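Local coordinates for protein thiosulfate reductase (Thermus thermophilus, PDB 2VPZ) that probably reduces polysulfide or thiosulfate at a molybdenum centre held by two molybdopterin guanine dinucleotides, with a [4Fe-4S] cluster close by, at residues Lys73-Leu78 with Gln218-Ala223; Cys79-Gly84 with Glu212-Thr217; Ala85-Tyr90 with Asn636-Met641. All blocks are in the same frame, centred on the assembly; numbering follows the deposited sequence.

Interaction 1 of 3, residues Lys73-Leu78 with Gln218-Ala223; sequences KSRGRL and QLQDFA
Arg75 and Asp221 make the charged part of this contact. Arg75 NH2 donates to Asp221 OD1 at 2.8 Å with an N-H...O angle of 164°; the oxygen lies at the guanidinium edge, in its plane, and accepts on its syn lone pair. A second, weak bond runs from Arg75 NH1 to the same OD1 at 3.3 Å, so one carboxylate oxygen is shared by both terminal nitrogens, unequally. The arginine chain is extended from CG to NE, and its guanidinium and the carboxylate are turned 45° against each other.

Packing is done mainly by Gln220, whose buried chain runs past Arg75 in the opposite direction. Its CB comes to 3.6 Å from Arg75 NH1, and its CD lies 3.7 Å from Arg77 CG, where the two side chains cross at about a right angle. Arg75 and Arg77 each pack on an aromatic side chain of another protein's chain.

Contacts within the loop shape it. Arg77 N donates to Ser74 O at 3.1 Å. The Arg77 guanidinium has the carbonyl oxygen of Arg75 over the centre of one face. The Ser74 hydroxyl is hydrogen-bonded to Gly52 O. With positive phi at Arg75 and Gly76, residues 74-77 form a type I' beta turn, docked on helix 216-227 just ahead of Cys79, the fourth cysteine of the [4Fe-4S] site.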
loop_
_atom_site.group_PDB
_atom_site.type_symbol
_atom_site.label_atom_id
_atom_site.label_comp_id
_atom_site.label_asym_id
_atom_site.label_seq_id
_atom_site.Cartn_x
_atom_site.Cartn_y
_atom_site.Cartn_z
ATOM N N LYS A 73 37.532 -3.569 -1.638
ATOM C CA LYS A 73 36.805 -2.697 -2.572
ATOM C C LYS A 73 35.501 -3.328 -3.098
ATOM O O LYS A 73 34.424 -2.782 -2.900
ATOM C CB LYS A 73 37.714 -2.257 -3.738
ATOM C CG LYS A 73 38.801 -1.248 -3.365
ATOM C CD LYS A 73 39.363 -0.572 -4.596
ATOM C CE LYS A 73 40.218 0.652 -4.264
ATOM N NZ LYS A 73 39.411 1.911 -4.202
ATOM N N SER A 74 35.583 -4.489 -3.739
ATOM C CA SER A 74 34.362 -5.134 -4.236
ATOM C C SER A 74 33.549 -5.906 -3.164
ATOM O O SER A 74 32.315 -5.805 -3.131
ATOM C CB SER A 74 34.655 -6.048 -5.437
ATOM O OG SER A 74 35.789 -6.842 -5.256
ATOM N N ARG A 75 34.231 -6.627 -2.264
ATOM C CA ARG A 75 33.592 -7.488 -1.242
ATOM C C ARG A 75 32.467 -8.383 -1.809
ATOM O O ARG A 75 31.436 -8.563 -1.152
ATOM C CB ARG A 75 32.944 -6.706 -0.106
ATOM C CG ARG A 75 33.713 -5.634 0.521
ATOM C CD ARG A 75 32.679 -4.842 1.240
ATOM N NE ARG A 75 33.170 -3.697 1.960
ATOM C CZ ARG A 75 32.445 -2.610 2.171
ATOM N NH1 ARG A 75 31.216 -2.573 1.690
ATOM N NH2 ARG A 75 32.948 -1.581 2.829
ATOM N N GLY A 76 32.641 -8.907 -3.011
ATOM C CA GLY A 76 31.642 -9.751 -3.618
ATOM C C GLY A 76 30.695 -9.129 -4.638
ATOM O O GLY A 76 30.135 -9.841 -5.495
ATOM N N ARG A 77 30.502 -7.813 -4.561
ATOM C CA ARG A 77 29.658 -7.023 -5.474
ATOM C C ARG A 77 30.444 -6.307 -6.615
ATOM O O ARG A 77 31.686 -6.273 -6.619
ATOM C CB ARG A 77 28.827 -5.958 -4.727
ATOM C CG ARG A 77 28.601 -6.164 -3.242
ATOM C CD ARG A 77 27.422 -7.078 -2.986
ATOM N NE ARG A 77 27.821 -8.474 -2.830
ATOM C CZ ARG A 77 27.794 -9.137 -1.684
ATOM N NH1 ARG A 77 27.378 -8.522 -0.599
ATOM N NH2 ARG A 77 28.181 -10.402 -1.611
ATOM N N LEU A 78 29.696 -5.726 -7.556
ATOM C CA LEU A 78 30.197 -5.011 -8.726
ATOM C C LEU A 78 29.105 -4.060 -9.279
ATOM O O LEU A 78 27.911 -4.404 -9.271
ATOM C CB LEU A 78 30.636 -6.018 -9.829
ATOM C CG LEU A 78 32.022 -5.920 -10.514
ATOM C CD1 LEU A 78 33.138 -5.753 -9.446
ATOM C CD2 LEU A 78 32.301 -7.164 -11.393
ATOM N N GLN A 218 31.656 2.847 -2.113
ATOM C CA GLN A 218 30.939 3.937 -1.483
ATOM C C GLN A 218 29.412 3.801 -1.713
ATOM O O GLN A 218 28.632 4.345 -0.948
ATOM C CB GLN A 218 31.481 5.327 -1.897
ATOM C CG GLN A 218 31.196 5.815 -3.326
ATOM C CD GLN A 218 31.028 7.369 -3.469
ATOM O OE1 GLN A 218 31.539 8.160 -2.652
ATOM N NE2 GLN A 218 30.335 7.790 -4.525
ATOM N N LEU A 219 29.002 3.060 -2.745
ATOM C CA LEU A 219 27.561 2.821 -2.976
ATOM C C LEU A 219 27.140 1.845 -1.831
ATOM O O LEU A 219 26.185 2.093 -1.086
ATOM C CB LEU A 219 27.291 2.184 -4.350
ATOM C CG LEU A 219 25.837 2.134 -4.839
ATOM C CD1 LEU A 219 25.112 3.444 -4.472
ATOM C CD2 LEU A 219 25.794 1.875 -6.381
ATOM N N GLN A 220 27.883 0.753 -1.711
ATOM C CA GLN A 220 27.680 -0.223 -0.656
ATOM C C GLN A 220 27.594 0.463 0.723
ATOM O O GLN A 220 26.611 0.298 1.429
ATOM C CB GLN A 220 28.815 -1.247 -0.617
ATOM C CG GLN A 220 28.868 -2.164 -1.801
ATOM C CD GLN A 220 30.009 -3.127 -1.727
ATOM O OE1 GLN A 220 30.609 -3.508 -2.739
ATOM N NE2 GLN A 220 30.335 -3.530 -0.494
ATOM N N ASP A 221 28.610 1.240 1.093
ATOM C CA ASP A 221 28.659 1.919 2.398
ATOM C C ASP A 221 27.493 2.897 2.680
ATOM O O ASP A 221 26.895 2.931 3.787
ATOM C CB ASP A 221 30.010 2.675 2.601
ATOM C CG ASP A 221 31.233 1.732 2.648
ATOM O OD1 ASP A 221 31.047 0.528 2.944
ATOM O OD2 ASP A 221 32.365 2.220 2.417
ATOM N N PHE A 222 27.174 3.721 1.681
ATOM C CA PHE A 222 26.062 4.684 1.739
ATOM C C PHE A 222 24.750 3.906 1.997
ATOM O O PHE A 222 23.944 4.295 2.857
ATOM C CB PHE A 222 25.981 5.466 0.404
ATOM C CG PHE A 222 24.841 6.510 0.340
ATOM C CD1 PHE A 222 24.821 7.631 1.187
ATOM C CD2 PHE A 222 23.816 6.376 -0.605
ATOM C CE1 PHE A 222 23.806 8.609 1.084
ATOM C CE2 PHE A 222 22.786 7.327 -0.718
ATOM C CZ PHE A 222 22.780 8.455 0.126
ATOM N N ALA A 223 24.544 2.816 1.255
ATOM C CA ALA A 223 23.360 1.969 1.404
ATOM C C ALA A 223 23.282 1.333 2.813
ATOM O O ALA A 223 22.199 1.207 3.389
ATOM C CB ALA A 223 23.325 0.870 0.315
#

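Interaction 2 of 3, residues Cys79-Gly84 with Glu212-Thr217; sequences CPRGQG and EDTHNT. With MGD (2-amino-5,6-dimercapto-7-methyl-3,7,8a,9-tetrahydro-8-oxa-1,3,9,10-tetraaza-anthracen-4-one guanosine dinucleotide), chain I; SF4 (iron/sulfur cluster), chain G.
In the pocket shared by the [4Fe-4S] cluster and the pterin of one MGD, Arg81 and Thr214 meet between the two cofactors. The Arg81 guanidinium is sandwiched: sulfur S1 of the cluster lies 3.3 Å above one face, toward the rim, and MGD C19 lies 3.4 Å above the opposite face, over the centre. Such a bridge is consistent with a route for electrons between cluster and pterin, and the positive charge may tune both. Arg81 and Thr214 reach tip to tip, the Thr214 methyl at the guanidinium edge; Arg81 NH2 adds a weak bond to Thr214 O. Arg81 NH1 is hydrogen-bonded to Thr630 OG1.

The loop 212-215, just before helix 216-227, reads the pterin edge. Thr214 N donates to MGD N20 at 3.1 Å, nearly straight at 172°. Asp213 OD1 accepts from both MGD N22, at 2.9 Å, and His215 N, the latter closing an Asx turn. His215 lays its ring over the pterin, with MGD N22 above the ring centre, and also stacks on Trp49. On the other segment Cys79 caps helix 80-84, its SG accepting weakly from Gly82 N while binding iron FE2 of the cluster at 2.3 Å.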
loop_
_atom_site.group_PDB
_atom_site.type_symbol
_atom_site.label_atom_id
_atom_site.label_comp_id
_atom_site.label_asym_id
_atom_site.label_seq_id
_atom_site.Cartn_x
_atom_site.Cartn_y
_atom_site.Cartn_z
ATOM N N CYS A 79 29.499 -2.870 -9.737
ATOM C CA CYS A 79 28.573 -1.910 -10.318
ATOM C C CYS A 79 28.351 -2.305 -11.795
ATOM O O CYS A 79 29.067 -3.160 -12.323
ATOM C CB CYS A 79 29.140 -0.463 -10.243
ATOM S SG CYS A 79 30.345 0.035 -11.615
ATOM N N PRO A 80 27.356 -1.684 -12.485
ATOM C CA PRO A 80 27.062 -1.971 -13.905
ATOM C C PRO A 80 28.272 -1.841 -14.873
ATOM O O PRO A 80 28.487 -2.682 -15.761
ATOM C CB PRO A 80 25.905 -1.022 -14.244
ATOM C CG PRO A 80 26.044 0.114 -13.214
ATOM C CD PRO A 80 26.554 -0.565 -11.975
ATOM N N ARG A 81 29.062 -0.782 -14.705
ATOM C CA ARG A 81 30.249 -0.524 -15.530
ATOM C C ARG A 81 31.300 -1.632 -15.398
ATOM O O ARG A 81 31.985 -1.963 -16.378
ATOM C CB ARG A 81 30.841 0.859 -15.185
ATOM C CG ARG A 81 29.899 1.995 -15.604
ATOM C CD ARG A 81 30.229 3.350 -14.957
ATOM N NE ARG A 81 30.373 3.310 -13.499
ATOM C CZ ARG A 81 31.492 3.543 -12.814
ATOM N NH1 ARG A 81 32.612 3.850 -13.442
ATOM N NH2 ARG A 81 31.484 3.441 -11.485
ATOM N N GLY A 82 31.422 -2.205 -14.202
ATOM C CA GLY A 82 32.363 -3.285 -13.975
ATOM C C GLY A 82 31.909 -4.542 -14.698
ATOM O O GLY A 82 32.717 -5.261 -15.315
ATOM N N GLN A 83 30.599 -4.806 -14.661
ATOM C CA GLN A 83 29.996 -5.971 -15.326
ATOM C C GLN A 83 30.081 -5.928 -16.867
ATOM O O GLN A 83 30.328 -6.955 -17.500
ATOM C CB GLN A 83 28.526 -6.177 -14.907
ATOM C CG GLN A 83 28.250 -6.528 -13.420
ATOM C CD GLN A 83 28.539 -7.993 -13.048
ATOM O OE1 GLN A 83 28.421 -8.390 -11.885
ATOM N NE2 GLN A 83 28.917 -8.806 -14.048
ATOM N N GLY A 84 29.882 -4.756 -17.465
ATOM C CA GLY A 84 29.962 -4.627 -18.907
ATOM C C GLY A 84 31.321 -4.287 -19.491
ATOM O O GLY A 84 31.559 -4.444 -20.690
ATOM N N GLU A 212 24.302 7.884 -8.852
ATOM C CA GLU A 212 24.494 8.251 -10.271
ATOM C C GLU A 212 26.020 8.058 -10.473
ATOM O O GLU A 212 26.453 7.414 -11.450
ATOM C CB GLU A 212 24.011 9.706 -10.559
ATOM C CG GLU A 212 22.469 9.749 -10.689
ATOM C CD GLU A 212 21.853 11.136 -10.525
ATOM O OE1 GLU A 212 21.955 11.702 -9.413
ATOM O OE2 GLU A 212 21.259 11.648 -11.508
ATOM N N ASP A 213 26.805 8.615 -9.532
ATOM C CA ASP A 213 28.281 8.411 -9.406
ATOM C C ASP A 213 28.157 7.030 -8.741
ATOM O O ASP A 213 27.602 6.873 -7.641
ATOM C CB ASP A 213 28.944 9.454 -8.454
ATOM C CG ASP A 213 30.063 8.849 -7.544
ATOM O OD1 ASP A 213 30.594 7.741 -7.846
ATOM O OD2 ASP A 213 30.406 9.503 -6.543
ATOM N N THR A 214 28.706 6.035 -9.406
ATOM C CA THR A 214 28.501 4.679 -9.011
ATOM C C THR A 214 29.708 3.835 -8.535
ATOM O O THR A 214 29.723 2.589 -8.665
ATOM C CB THR A 214 27.629 4.047 -10.178
ATOM O OG1 THR A 214 26.521 3.343 -9.653
ATOM C CG2 THR A 214 28.458 3.221 -11.131
ATOM N N HIS A 215 30.712 4.542 -7.975
ATOM C CA HIS A 215 31.942 3.966 -7.376
ATOM C C HIS A 215 31.419 2.894 -6.411
ATOM O O HIS A 215 30.672 3.160 -5.467
ATOM C CB HIS A 215 32.794 5.058 -6.629
ATOM C CG HIS A 215 33.789 5.769 -7.479
ATOM N ND1 HIS A 215 34.341 6.984 -7.157
ATOM C CD2 HIS A 215 34.310 5.435 -8.658
ATOM C CE1 HIS A 215 35.158 7.371 -8.115
ATOM N NE2 HIS A 215 35.153 6.438 -9.042
ATOM N N ASN A 216 31.864 1.679 -6.692
ATOM C CA ASN A 216 31.443 0.502 -5.949
ATOM C C ASN A 216 31.253 0.579 -4.438
ATOM O O ASN A 216 30.118 0.681 -3.935
ATOM C CB ASN A 216 32.333 -0.696 -6.267
ATOM C CG ASN A 216 31.693 -2.024 -5.923
ATOM O OD1 ASN A 216 30.641 -2.038 -5.280
ATOM N ND2 ASN A 216 32.308 -3.131 -6.354
ATOM N N THR A 217 32.362 0.547 -3.712
ATOM C CA THR A 217 32.373 0.527 -2.247
ATOM C C THR A 217 31.598 1.641 -1.558
ATOM O O THR A 217 30.945 1.417 -0.518
ATOM C CB THR A 217 33.826 0.515 -1.644
ATOM O OG1 THR A 217 34.731 -0.114 -2.531
ATOM C CG2 THR A 217 33.835 -0.212 -0.278
HETATM P PB MGD I . 29.693 16.513 -8.025
HETATM O O1B MGD I . 30.155 17.467 -9.053
HETATM O O2B MGD I . 29.900 16.784 -6.622
HETATM O O3B MGD I . 30.428 15.219 -8.612
HETATM O O3A MGD I . 30.957 12.832 -9.319
HETATM P PA MGD I . 30.825 13.773 -8.061
HETATM O O1A MGD I . 32.151 13.701 -7.462
HETATM O O2A MGD I . 29.787 13.242 -7.191
HETATM O "O5'" MGD I . 28.168 16.246 -8.193
HETATM C "C5'" MGD I . 27.352 16.312 -9.365
HETATM C "C4'" MGD I . 26.123 16.987 -8.778
HETATM O "O4'" MGD I . 26.609 18.289 -8.498
HETATM C "C3'" MGD I . 24.895 17.209 -9.701
HETATM O "O3'" MGD I . 23.669 16.783 -9.052
HETATM C "C2'" MGD I . 24.825 18.740 -9.927
HETATM O "O2'" MGD I . 23.489 19.178 -9.713
HETATM C "C1'" MGD I . 25.576 19.264 -8.728
HETATM N N9 MGD I . 25.906 20.714 -8.654
HETATM C C8 MGD I . 26.176 21.547 -9.708
HETATM N N7 MGD I . 26.431 22.819 -9.290
HETATM C C5 MGD I . 26.300 22.811 -7.938
HETATM C C6 MGD I . 26.349 23.835 -6.874
HETATM O O6 MGD I . 26.668 24.981 -7.207
HETATM N N1 MGD I . 26.147 23.469 -5.610
HETATM C C2 MGD I . 25.814 22.194 -5.270
HETATM N N2 MGD I . 25.605 21.864 -3.947
HETATM N N3 MGD I . 25.736 21.190 -6.197
HETATM C C4 MGD I . 25.964 21.427 -7.518
HETATM C C10 MGD I . 32.011 12.706 -10.249
HETATM C C11 MGD I . 32.789 11.520 -9.779
HETATM O O11 MGD I . 31.982 10.351 -9.982
HETATM C C12 MGD I . 34.239 11.461 -10.326
HETATM S S12 MGD I . 35.284 12.775 -10.207
HETATM C C13 MGD I . 34.770 10.339 -10.931
HETATM S S13 MGD I . 36.407 10.298 -11.400
HETATM C C14 MGD I . 33.925 9.112 -11.161
HETATM N N15 MGD I . 33.467 8.905 -12.485
HETATM C C16 MGD I . 32.344 8.161 -12.744
HETATM C C17 MGD I . 31.808 7.849 -14.116
HETATM O O17 MGD I . 32.445 8.240 -15.133
HETATM N N18 MGD I . 30.683 7.067 -14.246
HETATM C C19 MGD I . 30.030 6.681 -13.119
HETATM N N19 MGD I . 28.910 6.007 -13.290
HETATM N N20 MGD I . 30.399 6.943 -11.820
HETATM C C21 MGD I . 31.562 7.634 -11.618
HETATM N N22 MGD I . 31.995 7.956 -10.409
HETATM C C23 MGD I . 32.797 9.105 -10.148
HETATM FE FE1 SF4 G . 34.897 -0.717 -9.702
HETATM FE FE2 SF4 G . 32.599 -0.076 -11.066
HETATM FE FE3 SF4 G . 34.917 1.354 -11.440
HETATM FE FE4 SF4 G . 34.735 -1.193 -12.425
HETATM S S1 SF4 G . 33.460 0.605 -13.088
HETATM S S2 SF4 G . 36.534 -0.279 -11.274
HETATM S S3 SF4 G . 33.464 -2.186 -10.799
HETATM S S4 SF4 G . 33.678 1.233 -9.481
#

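Interaction 3 of 3, residues Ala85-Tyr90 with Asn636-Met641; sequences APQTTY and NNWVLM
Gln87 brings its amide up to the indole of Trp638 with the two planes 77° apart, its NE2 lying 3.4 Å from Trp638 CD1. One face of that indole takes Val639 CG2, 3.7 Å above the plane and toward the rim.

The second pair of flat groups is the amides of Gln87 and Asn637, 49° apart, on chains that slide past each other in opposite directions. Gln87 OE1 lies 3.4 Å from Asn637 CA, while Gln87 CG comes to 2.9 Å from Asn637 OD1, an unusually short approach whose exact value is doubtful. The glutamine chain bends at chi2, which brings CD round to the asparagine amide.

Asn637 is the N-cap of helix 638-641. Its CG stands anti to the backbone N (chi1 -172°), and OD1 accepts weakly from Val639 N, at 3.1 Å, and from Leu640 N. The ND2 end faces the other segment, giving one bond to Gly84 O and one to a water at 2.7 Å, which in turn donates to Thr88 OG1 at 2.8 Å. The direct touch between 85-90 and 636-641 is therefore van der Waals packing of polar side chains, and their polar link is relayed by a single water from a residue that also caps a helix.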
loop_
_atom_site.group_PDB
_atom_site.type_symbol
_atom_site.label_atom_id
_atom_site.label_comp_id
_atom_site.label_asym_id
_atom_site.label_seq_id
_atom_site.Cartn_x
_atom_site.Cartn_y
_atom_site.Cartn_z
ATOM N N ALA A 85 32.247 -3.858 -18.650
ATOM C CA ALA A 85 33.613 -3.494 -19.078
ATOM C C ALA A 85 34.346 -4.436 -20.044
ATOM O O ALA A 85 35.111 -4.006 -20.891
ATOM C CB ALA A 85 34.527 -3.184 -17.827
ATOM N N PRO A 86 34.142 -5.749 -19.910
ATOM C CA PRO A 86 34.844 -6.610 -20.873
ATOM C C PRO A 86 34.504 -6.526 -22.379
ATOM O O PRO A 86 35.319 -6.954 -23.193
ATOM C CB PRO A 86 34.612 -8.027 -20.337
ATOM C CG PRO A 86 34.544 -7.825 -18.836
ATOM C CD PRO A 86 33.828 -6.486 -18.665
ATOM N N GLN A 87 33.372 -5.967 -22.793
ATOM C CA GLN A 87 33.134 -6.018 -24.230
ATOM C C GLN A 87 34.066 -5.154 -25.124
ATOM O O GLN A 87 34.209 -5.425 -26.325
ATOM C CB GLN A 87 31.620 -5.890 -24.620
ATOM C CG GLN A 87 30.996 -4.525 -24.984
ATOM C CD GLN A 87 31.563 -3.867 -26.255
ATOM O OE1 GLN A 87 32.366 -2.929 -26.160
ATOM N NE2 GLN A 87 31.138 -4.327 -27.432
ATOM N N THR A 88 34.758 -4.152 -24.574
ATOM C CA THR A 88 35.667 -3.358 -25.416
ATOM C C THR A 88 36.758 -4.282 -26.029
ATOM O O THR A 88 37.226 -4.075 -27.155
ATOM C CB THR A 88 36.370 -2.200 -24.651
ATOM O OG1 THR A 88 35.404 -1.250 -24.215
ATOM C CG2 THR A 88 37.431 -1.518 -25.565
ATOM N N THR A 89 37.135 -5.306 -25.281
ATOM C CA THR A 89 38.119 -6.262 -25.740
ATOM C C THR A 89 37.574 -7.041 -26.949
ATOM O O THR A 89 38.349 -7.504 -27.786
ATOM C CB THR A 89 38.493 -7.304 -24.616
ATOM O OG1 THR A 89 38.824 -6.629 -23.406
ATOM C CG2 THR A 89 39.663 -8.196 -25.065
ATOM N N TYR A 90 36.250 -7.157 -27.051
ATOM C CA TYR A 90 35.564 -7.914 -28.130
ATOM C C TYR A 90 34.669 -7.057 -29.004
ATOM O O TYR A 90 33.586 -7.456 -29.447
ATOM C CB TYR A 90 34.795 -9.071 -27.531
ATOM C CG TYR A 90 35.594 -9.755 -26.450
ATOM C CD1 TYR A 90 35.220 -9.651 -25.104
ATOM C CD2 TYR A 90 36.775 -10.437 -26.757
ATOM C CE1 TYR A 90 36.009 -10.206 -24.081
ATOM C CE2 TYR A 90 37.581 -11.005 -25.750
ATOM C CZ TYR A 90 37.193 -10.887 -24.404
ATOM O OH TYR A 90 37.975 -11.434 -23.403
ATOM N N ASN A 636 30.678 3.222 -26.962
ATOM C CA ASN A 636 30.716 2.326 -28.116
ATOM C C ASN A 636 30.462 0.888 -27.654
ATOM O O ASN A 636 30.405 -0.057 -28.450
ATOM C CB ASN A 636 32.028 2.405 -28.912
ATOM C CG ASN A 636 31.864 1.921 -30.377
ATOM O OD1 ASN A 636 31.103 2.518 -31.148
ATOM N ND2 ASN A 636 32.541 0.830 -30.733
ATOM N N ASN A 637 30.272 0.756 -26.347
ATOM C CA ASN A 637 30.006 -0.522 -25.706
ATOM C C ASN A 637 28.509 -0.919 -25.928
ATOM O O ASN A 637 27.578 -0.285 -25.409
ATOM C CB ASN A 637 30.376 -0.407 -24.220
ATOM C CG ASN A 637 30.321 -1.728 -23.503
ATOM O OD1 ASN A 637 29.367 -2.476 -23.671
ATOM N ND2 ASN A 637 31.321 -2.019 -22.689
ATOM N N TRP A 638 28.246 -1.968 -26.707
ATOM C CA TRP A 638 26.858 -2.340 -26.969
ATOM C C TRP A 638 26.041 -2.805 -25.752
ATOM O O TRP A 638 24.845 -2.529 -25.683
ATOM C CB TRP A 638 26.702 -3.334 -28.156
ATOM C CG TRP A 638 26.996 -4.797 -27.895
ATOM C CD1 TRP A 638 28.067 -5.506 -28.346
ATOM C CD2 TRP A 638 26.154 -5.765 -27.201
ATOM N NE1 TRP A 638 27.961 -6.822 -27.980
ATOM C CE2 TRP A 638 26.808 -7.014 -27.274
ATOM C CE3 TRP A 638 24.918 -5.693 -26.514
ATOM C CZ2 TRP A 638 26.280 -8.197 -26.701
ATOM C CZ3 TRP A 638 24.377 -6.888 -25.931
ATOM C CH2 TRP A 638 25.077 -8.113 -26.030
ATOM N N VAL A 639 26.666 -3.464 -24.779
ATOM C CA VAL A 639 25.944 -3.906 -23.570
ATOM C C VAL A 639 25.493 -2.682 -22.715
ATOM O O VAL A 639 24.426 -2.677 -22.106
ATOM C CB VAL A 639 26.845 -4.824 -22.653
ATOM C CG1 VAL A 639 26.161 -5.096 -21.283
ATOM C CG2 VAL A 639 27.163 -6.130 -23.377
ATOM N N LEU A 640 26.311 -1.638 -22.713
ATOM C CA LEU A 640 26.052 -0.447 -21.939
ATOM C C LEU A 640 25.256 0.634 -22.693
ATOM O O LEU A 640 24.447 1.365 -22.088
ATOM C CB LEU A 640 27.376 0.098 -21.337
ATOM C CG LEU A 640 28.071 -0.809 -20.277
ATOM C CD1 LEU A 640 29.452 -0.243 -19.889
ATOM C CD2 LEU A 640 27.158 -0.974 -19.037
ATOM N N MET A 641 25.456 0.736 -24.001
ATOM C CA MET A 641 24.691 1.703 -24.798
ATOM C C MET A 641 23.192 1.247 -24.884
ATOM O O MET A 641 22.274 2.053 -25.000
ATOM C CB MET A 641 25.305 1.873 -26.201
ATOM C CG MET A 641 26.409 2.946 -26.296
ATOM S SD MET A 641 25.780 4.613 -25.859
ATOM C CE MET A 641 24.867 5.037 -27.415
HETATM O O HOH W 1 33.568 -0.596 -22.163
#

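In the fold
The three contacts follow consecutive pieces of the chain around the cluster. Interactions 1 and 2 share helix 216-227 and touch directly, Lys73 O to Thr217 OG1 and Arg77 O to Asn216 ND2; interaction 3 instead joins residues 85-90, after helix 80-84, to 636-641 and adjoins interaction 2, where Pro80 O packs on Leu640 CD2. Interaction 2 is buried and mostly addressed to cofactors. Interaction 1, only partly buried, relies on a salt bridge. Interaction 3, also buried but farther from the chain's centre, is neutral, made of amide packing and a bridging water. All three reach another protein's chain. Interactions 1 and 3 do not touch.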